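Local coordinates for chorismate mutase (Paraburkholderia phymatum, PDB 5TS9), which probably catalyses the rearrangement of chorismate to prephenate, as an all-helical enzyme of the type II chorismate mutase family, at residues A[75-80]-A[164-168]; A[17-22]-A[120-125]. All coordinates share one frame; numbering follows the deposited sequence.

Interaction 1. Residues A[75-80]-A[164-168]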
ATOM      1  N   SER A  75      -2.794  -9.772   5.765  1.00 15.96           N
ATOM      2  CA  SER A  75      -2.574  -8.337   5.975  1.00 17.36           C
ATOM      3  C   SER A  75      -2.024  -7.704   4.712  1.00 17.17           C
ATOM      4  O   SER A  75      -2.481  -6.637   4.292  1.00 21.13           O
ATOM      5  CB  SER A  75      -1.610  -8.074   7.135  1.00 22.40           C
ATOM      6  OG  SER A  75      -1.989  -8.777   8.311  1.00 30.66           O
ATOM      7  N   ASP A  76      -1.072  -8.375   4.062  1.00 14.45           N
ATOM      8  CA  ASP A  76      -0.559  -7.874   2.789  1.00 13.76           C
ATOM      9  C   ASP A  76      -1.656  -7.785   1.736  1.00 13.30           C
ATOM     10  O   ASP A  76      -1.691  -6.824   0.965  1.00 13.47           O
ATOM     11  CB  ASP A  76       0.593  -8.761   2.300  1.00 14.82           C
ATOM     12  CG  ASP A  76       1.866  -8.575   3.136  1.00 19.48           C
ATOM     13  OD1 ASP A  76       2.005  -7.499   3.797  1.00 16.15           O
ATOM     14  OD2 ASP A  76       2.726  -9.488   3.119  1.00 21.86           O
ATOM     15  N   GLN A  77      -2.552  -8.777   1.686  1.00 16.02           N
ATOM     16  CA  GLN A  77      -3.644  -8.748   0.713  1.00 13.46           C
ATOM     17  C   GLN A  77      -4.578  -7.578   0.952  1.00 14.10           C
ATOM     18  O   GLN A  77      -5.050  -6.951  -0.009  1.00 14.89           O
ATOM     19  CB  GLN A  77      -4.469 -10.042   0.756  1.00 14.16           C
ATOM     20  CG  GLN A  77      -3.720 -11.329   0.475  1.00 14.62           C
ATOM     21  CD  GLN A  77      -2.736 -11.217  -0.668  1.00 17.74           C
ATOM     22  OE1 GLN A  77      -3.123 -11.157  -1.837  1.00 22.49           O
ATOM     23  NE2 GLN A  77      -1.448 -11.230  -0.343  1.00 14.30           N
ATOM     24  N   VAL A  78      -4.913  -7.299   2.218  1.00 13.57           N
ATOM     25  CA  VAL A  78      -5.875  -6.224   2.436  0.51 13.49           C
ATOM     26  C   VAL A  78      -5.225  -4.862   2.197  1.00 12.87           C
ATOM     27  O   VAL A  78      -5.873  -3.960   1.670  1.00 17.26           O
ATOM     28  CB  VAL A  78      -6.522  -6.326   3.829  0.51 18.50           C
ATOM     29  CG1 VAL A  78      -7.260  -7.639   3.963  0.51 20.31           C
ATOM     30  CG2 VAL A  78      -5.487  -6.201   4.907  0.51 14.52           C
ATOM     31  N   GLU A  79      -3.935  -4.705   2.496  1.00 12.74           N
ATOM     32  CA  GLU A  79      -3.262  -3.435   2.208  0.54 12.29           C
ATOM     33  C   GLU A  79      -3.125  -3.201   0.709  1.00 11.78           C
ATOM     34  O   GLU A  79      -3.250  -2.069   0.239  1.00 15.41           O
ATOM     35  CB  GLU A  79      -1.879  -3.390   2.869  0.54 12.47           C
ATOM     36  CG  GLU A  79      -1.911  -3.387   4.383  0.54 18.77           C
ATOM     37  CD  GLU A  79      -2.601  -2.165   4.944  0.54 18.23           C
ATOM     38  OE1 GLU A  79      -2.450  -1.072   4.359  0.54 24.38           O
ATOM     39  OE2 GLU A  79      -3.295  -2.291   5.964  0.54 16.14           O
ATOM     40  N   ALA A  80      -2.834  -4.251  -0.065  1.00 11.80           N
ATOM     41  CA  ALA A  80      -2.754  -4.044  -1.509  1.00 11.92           C
ATOM     42  C   ALA A  80      -4.122  -3.654  -2.061  1.00 14.87           C
ATOM     43  O   ALA A  80      -4.234  -2.793  -2.943  1.00 12.07           O
ATOM     44  CB  ALA A  80      -2.236  -5.309  -2.200  1.00 11.73           C
ATOM     45  N   ARG A 164       2.850  -5.248  -3.925  1.00 13.10           N
ATOM     46  CA  ARG A 164       2.580  -5.127  -2.496  1.00 16.69           C
ATOM     47  C   ARG A 164       1.987  -6.420  -1.949  1.00 16.24           C
ATOM     48  O   ARG A 164       2.331  -6.855  -0.841  1.00 16.77           O
ATOM     49  CB  ARG A 164       1.627  -3.942  -2.244  1.00 12.66           C
ATOM     50  CG  ARG A 164       1.196  -3.750  -0.773  1.00 11.94           C
ATOM     51  CD  ARG A 164       2.376  -3.242   0.070  1.00 16.06           C
ATOM     52  NE  ARG A 164       2.069  -3.057   1.490  1.00 19.47           N
ATOM     53  CZ  ARG A 164       2.052  -4.048   2.374  1.00 21.51           C
ATOM     54  NH1 ARG A 164       2.297  -5.296   1.973  1.00 18.43           N
ATOM     55  NH2 ARG A 164       1.774  -3.797   3.654  1.00 19.81           N
ATOM     56  N   ALA A 165       1.109  -7.066  -2.722  1.00 12.60           N
ATOM     57  CA  ALA A 165       0.425  -8.253  -2.208  1.00 12.91           C
ATOM     58  C   ALA A 165       1.365  -9.444  -2.031  1.00 17.12           C
ATOM     59  O   ALA A 165       1.184 -10.231  -1.098  1.00 18.18           O
ATOM     60  CB  ALA A 165      -0.736  -8.631  -3.128  1.00 12.86           C
ATOM     61  N   VAL A 166       2.371  -9.594  -2.891  1.00 14.60           N
ATOM     62  CA  VAL A 166       3.274 -10.748  -2.856  1.00 14.69           C
ATOM     63  C   VAL A 166       4.429 -10.543  -1.878  1.00 15.07           C
ATOM     64  O   VAL A 166       5.358 -11.362  -1.813  1.00 15.88           O
ATOM     65  CB  VAL A 166       3.833 -11.041  -4.261  1.00 15.07           C
ATOM     66  CG1 VAL A 166       2.697 -11.328  -5.234  1.00 14.90           C
ATOM     67  CG2 VAL A 166       4.714  -9.875  -4.738  1.00 14.94           C
ATOM     68  N   ALA A 167       4.368  -9.447  -1.116  1.00 17.25           N
ATOM     69  CA  ALA A 167       5.486  -8.978  -0.291  1.00 19.10           C
ATOM     70  C   ALA A 167       6.140 -10.071   0.551  1.00 20.53           C
ATOM     71  O   ALA A 167       7.371 -10.092   0.707  1.00 17.90           O
ATOM     72  CB  ALA A 167       4.990  -7.849   0.618  1.00 14.72           C
ATOM     73  N   ARG A 168       5.355 -10.952   1.155  1.00 17.81           N
ATOM     74  CA  ARG A 168       5.945 -11.914   2.084  1.00 18.16           C
ATOM     75  C   ARG A 168       5.660 -13.365   1.687  1.00 22.32           C
ATOM     76  O   ARG A 168       5.566 -14.253   2.540  1.00 19.21           O
ATOM     77  CB  ARG A 168       5.488 -11.614   3.509  1.00 18.93           C
ATOM     78  CG  ARG A 168       5.859 -10.185   3.899  1.00 24.51           C
ATOM     79  CD  ARG A 168       5.606  -9.873   5.350  1.00 26.76           C
ATOM     80  NE  ARG A 168       4.245  -9.407   5.530  1.00 19.97           N
ATOM     81  CZ  ARG A 168       3.766  -8.913   6.668  1.00 21.16           C
ATOM     82  NH1 ARG A 168       4.543  -8.818   7.747  1.00 19.68           N
ATOM     83  NH2 ARG A 168       2.508  -8.503   6.718  1.00 18.04           N
TER
HETATM   84  O   HOH W   1       2.519 -11.328   1.142  1.00 16.47           O
HETATM   85  O   HOH W   2       0.913  -5.594   5.650  1.00 26.95           O
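Asp76 forms salt bridges with both Arg164 and Arg168, and the three residues make a small charged network. Its CG lies beside the backbone N and anti to the carbonyl carbon (chi1 -72°), which carries the carboxylate across to the end of helix 156-165. Arg164 NH1 lies 2.9 Å from Asp76 OD1 on a nearly straight bond. The oxygen is met from above the carboxylate plane but sits in the plane of the guanidinium, and the two planes are 69° apart. Arg168 comes in with its guanidinium edge. Its NE lies 2.9 Å from Asp76 OD2, on the syn side, and its NH2 adds a weak bond to Asp76 OD1.

Two waters reinforce the network. One donates to Asp76 OD2 and Ala165 O and accepts from Arg168 N. The other joins Asp76 OD1 to Arg164 NH2.

Gln77 supplies the uncharged hydrogen bond. Its bent chain brings NE2 to 2.9 Å from Ala165 O, above the carbonyl plane. NE2 also bonds Ile73 O.

The apolar contact is small: Ala80 CB meets Ala165 CB at 3.8 Å. Separately, Glu79 CB packs over one face of the Arg164 guanidinium. The Glu79 carboxylate instead pairs with Lys82 and with Arg164 of the second subunit.

Both carboxylate oxygens of Asp76 are held by arginine and water, which fixes the rotation of the group. The network thus ties the C-terminal end of helix 156-165 and the residues just after it to helix 67-95, with Arg164 also reaching Glu79 of the second subunit across the dimer interface.

Interaction 2. Residues A[17-22]-A[120-125]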
ATOM      1  N   PRO A  17       0.679 -19.683 -10.304  1.00 24.10           N
ATOM      2  CA  PRO A  17      -0.684 -19.888  -9.777  1.00 22.65           C
ATOM      3  C   PRO A  17      -0.954 -19.150  -8.468  1.00 24.70           C
ATOM      4  O   PRO A  17      -2.059 -18.624  -8.272  1.00 22.13           O
ATOM      5  CB  PRO A  17      -0.769 -21.418  -9.613  1.00 24.02           C
ATOM      6  CG  PRO A  17       0.222 -21.958 -10.590  1.00 24.89           C
ATOM      7  CD  PRO A  17       1.359 -20.969 -10.555  1.00 24.72           C
ATOM      8  N   LEU A  18       0.024 -19.078  -7.566  1.00 19.88           N
ATOM      9  CA  LEU A  18      -0.158 -18.292  -6.348  1.00 18.93           C
ATOM     10  C   LEU A  18      -0.349 -16.812  -6.670  1.00 20.79           C
ATOM     11  O   LEU A  18      -1.287 -16.170  -6.172  1.00 17.90           O
ATOM     12  CB  LEU A  18       1.041 -18.497  -5.415  1.00 19.73           C
ATOM     13  CG  LEU A  18       1.126 -17.622  -4.151  1.00 18.41           C
ATOM     14  CD1 LEU A  18      -0.139 -17.742  -3.347  1.00 18.29           C
ATOM     15  CD2 LEU A  18       2.331 -18.052  -3.319  1.00 19.03           C
ATOM     16  N   VAL A  19       0.525 -16.253  -7.517  1.00 18.00           N
ATOM     17  CA  VAL A  19       0.453 -14.828  -7.857  1.00 16.83           C
ATOM     18  C   VAL A  19      -0.828 -14.535  -8.620  1.00 19.13           C
ATOM     19  O   VAL A  19      -1.431 -13.470  -8.466  1.00 15.90           O
ATOM     20  CB  VAL A  19       1.714 -14.417  -8.653  1.00 21.13           C
ATOM     21  CG1 VAL A  19       1.597 -12.993  -9.224  1.00 20.43           C
ATOM     22  CG2 VAL A  19       2.939 -14.513  -7.762  1.00 20.47           C
ATOM     23  N   ARG A  20      -1.276 -15.486  -9.439  1.00 19.13           N
ATOM     24  CA  ARG A  20      -2.545 -15.328 -10.137  1.00 25.24           C
ATOM     25  C   ARG A  20      -3.708 -15.217  -9.148  1.00 17.53           C
ATOM     26  O   ARG A  20      -4.583 -14.365  -9.309  1.00 19.46           O
ATOM     27  CB  ARG A  20      -2.729 -16.513 -11.089  1.00 25.29           C
ATOM     28  CG  ARG A  20      -3.768 -16.326 -12.160  1.00 37.81           C
ATOM     29  CD  ARG A  20      -3.737 -17.548 -13.080  1.00 50.97           C
ATOM     30  NE  ARG A  20      -2.632 -17.530 -14.044  1.00 55.01           N
ATOM     31  CZ  ARG A  20      -1.962 -18.613 -14.432  1.00 58.44           C
ATOM     32  NH1 ARG A  20      -2.253 -19.802 -13.917  1.00 61.07           N
ATOM     33  NH2 ARG A  20      -0.993 -18.513 -15.332  1.00 62.25           N
ATOM     34  N   SER A  21      -3.725 -16.053  -8.104  1.00 19.05           N
ATOM     35  CA  SER A  21      -4.820 -15.991  -7.143  0.56 17.34           C
ATOM     36  C   SER A  21      -4.824 -14.657  -6.402  1.00 22.00           C
ATOM     37  O   SER A  21      -5.887 -14.057  -6.191  1.00 22.24           O
ATOM     38  CB  SER A  21      -4.733 -17.169  -6.169  0.56 19.55           C
ATOM     39  OG  SER A  21      -3.474 -17.218  -5.516  0.56 19.46           O
ATOM     40  N   MET A  22      -3.644 -14.160  -6.017  1.00 21.49           N
ATOM     41  CA  MET A  22      -3.573 -12.839  -5.392  1.00 16.06           C
ATOM     42  C   MET A  22      -4.019 -11.755  -6.361  1.00 16.04           C
ATOM     43  O   MET A  22      -4.697 -10.800  -5.958  1.00 17.72           O
ATOM     44  CB  MET A  22      -2.151 -12.557  -4.903  1.00 14.70           C
ATOM     45  CG  MET A  22      -1.700 -13.461  -3.762  1.00 15.20           C
ATOM     46  SD  MET A  22      -0.018 -13.015  -3.197  1.00 17.10           S
ATOM     47  CE  MET A  22       0.163 -14.146  -1.798  1.00 16.39           C
ATOM     48  N   SER A 120      -8.007 -20.671  -2.123  1.00 28.60           N
ATOM     49  CA  SER A 120      -7.106 -20.937  -3.239  0.53 28.19           C
ATOM     50  C   SER A 120      -5.729 -20.332  -2.998  1.00 27.53           C
ATOM     51  O   SER A 120      -4.721 -20.924  -3.397  1.00 26.28           O
ATOM     52  CB  SER A 120      -7.697 -20.412  -4.541  0.53 29.17           C
ATOM     53  OG  SER A 120      -7.521 -19.015  -4.639  0.53 25.01           O
ATOM     54  N   ILE A 121      -5.659 -19.175  -2.340  1.00 21.38           N
ATOM     55  CA  ILE A 121      -4.365 -18.591  -2.005  1.00 21.88           C
ATOM     56  C   ILE A 121      -3.624 -19.489  -1.023  1.00 25.14           C
ATOM     57  O   ILE A 121      -2.432 -19.768  -1.184  1.00 20.09           O
ATOM     58  CB  ILE A 121      -4.550 -17.177  -1.430  1.00 18.12           C
ATOM     59  CG1 ILE A 121      -4.890 -16.181  -2.545  1.00 17.86           C
ATOM     60  CG2 ILE A 121      -3.304 -16.788  -0.659  1.00 17.81           C
ATOM     61  CD1 ILE A 121      -5.392 -14.830  -2.038  1.00 16.50           C
ATOM     62  N   MET A 122      -4.323 -19.948   0.015  1.00 21.49           N
ATOM     63  CA  MET A 122      -3.692 -20.858   0.970  1.00 28.19           C
ATOM     64  C   MET A 122      -3.318 -22.181   0.317  1.00 24.08           C
ATOM     65  O   MET A 122      -2.251 -22.733   0.606  1.00 26.22           O
ATOM     66  CB  MET A 122      -4.606 -21.072   2.175  1.00 22.47           C
ATOM     67  CG  MET A 122      -4.687 -19.816   3.073  1.00 27.18           C
ATOM     68  SD  MET A 122      -5.590 -20.142   4.583  1.00 31.83           S
ATOM     69  CE  MET A 122      -5.612 -18.529   5.333  1.00 28.39           C
ATOM     70  N   GLN A 123      -4.165 -22.705  -0.570  1.00 23.15           N
ATOM     71  CA  GLN A 123      -3.803 -23.956  -1.235  1.00 26.21           C
ATOM     72  C   GLN A 123      -2.556 -23.773  -2.088  1.00 24.83           C
ATOM     73  O   GLN A 123      -1.674 -24.640  -2.114  1.00 26.36           O
ATOM     74  CB  GLN A 123      -4.967 -24.466  -2.087  1.00 30.69           C
ATOM     75  CG  GLN A 123      -4.634 -25.744  -2.869  1.00 41.26           C
ATOM     76  CD  GLN A 123      -4.224 -26.902  -1.959  1.00 54.20           C
ATOM     77  OE1 GLN A 123      -3.066 -27.339  -1.974  1.00 61.14           O
ATOM     78  NE2 GLN A 123      -5.168 -27.402  -1.163  1.00 51.56           N
ATOM     79  N   ASN A 124      -2.462 -22.633  -2.779  1.00 22.58           N
ATOM     80  CA  ASN A 124      -1.292 -22.330  -3.598  1.00 22.24           C
ATOM     81  C   ASN A 124      -0.050 -22.078  -2.745  1.00 24.23           C
ATOM     82  O   ASN A 124       1.055 -22.475  -3.127  1.00 23.32           O
ATOM     83  CB  ASN A 124      -1.595 -21.115  -4.475  1.00 21.08           C
ATOM     84  CG  ASN A 124      -2.587 -21.438  -5.580  1.00 41.58           C
ATOM     85  OD1 ASN A 124      -2.709 -22.592  -5.985  1.00 41.39           O
ATOM     86  ND2 ASN A 124      -3.295 -20.431  -6.069  1.00 40.00           N
ATOM     87  N   LEU A 125      -0.202 -21.387  -1.611  1.00 22.87           N
ATOM     88  CA  LEU A 125       0.933 -21.197  -0.703  1.00 26.67           C
ATOM     89  C   LEU A 125       1.512 -22.529  -0.265  1.00 30.07           C
ATOM     90  O   LEU A 125       2.737 -22.733  -0.265  1.00 29.32           O
ATOM     91  CB  LEU A 125       0.488 -20.413   0.522  1.00 27.84           C
ATOM     92  CG  LEU A 125       0.566 -18.907   0.461  1.00 29.08           C
ATOM     93  CD1 LEU A 125      -0.344 -18.340   1.537  1.00 30.66           C
ATOM     94  CD2 LEU A 125       1.999 -18.477   0.658  1.00 27.56           C
TER
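Leu18 and Asn124 lie alongside each other, pointing opposite ways, where helices 16-39 and 106-128 pack. The local axes run antiparallel, at 162°, and approach to 8.8 Å. Asn124 CB lies 3.7 Å from Leu18 CA, so the base of the asparagine rests against the backbone of the other helix.

Leu18 holds CG anti to the backbone N (chi1 173°), and its two methyls go to different neighbours. CD1 lies against the backbone of the facing helix, 3.7 Å from Ile121 O. CD2 meets Leu125 CD2 at 4.0 Å, the two leucine side chains being set at a slant. Beyond the two segments, Leu18 also touches Ile169.

Beside this leucine pair, the amide of Asn124 turns towards Ser21. In the conformer of Ser21 described here, one of two, Asn124 ND2 gives a weak hydrogen bond to Ser21 OG, at 3.3 Å. Pro17 O is also near ND2, but the angle is poor for a bond. Ser21 OG stands between its own backbone N and carbonyl carbon (chi1 56°). This puts it 2.5 Å from Leu18 O, too short to be taken at face value. Leu18 O accepts the helical bond from Met22 N.

Ile121 also packs against the serine. Its CG1 lies 3.5 Å from Ser21 OG, and its CD1 faces Met22 CG at 4.3 Å. Ile121 also touches Phe74 and Met22 touches Gln77, so both side chains reach helix 67-95. Ser120 borders the contact, its OG lying against Ser21 CB.

The chemistry is mainly that of close helix packing. Small Ser21 and the CB of Asn124 lie between the backbones, and the leucines, Ile121 and Met22 supply the apolar side. In this serine conformer a weak amide-to-hydroxyl bond adds a polar link within a largely buried interface.

In the fold
From the N terminus, the chain enters helix 16-39, which carries segment 17-22. It passes through helix 46-59 to segment 75-80 on helix 67-95, then to segment 120-125 on helix 106-128. There interaction 2 closes a loop of 97 residues back to the first long helix. The chain continues through helix 137-151 to segment 164-168, where interaction 1 closes a loop of 83 residues onto helix 67-95. The two loops cross rather than nest. The contact centres are 13 Å apart, and Met22 packs against Gln77, Ala165 and Val166. Together they tie helix 16-39 to helix 106-128, and helix 67-95 to the C-terminal end of the chain.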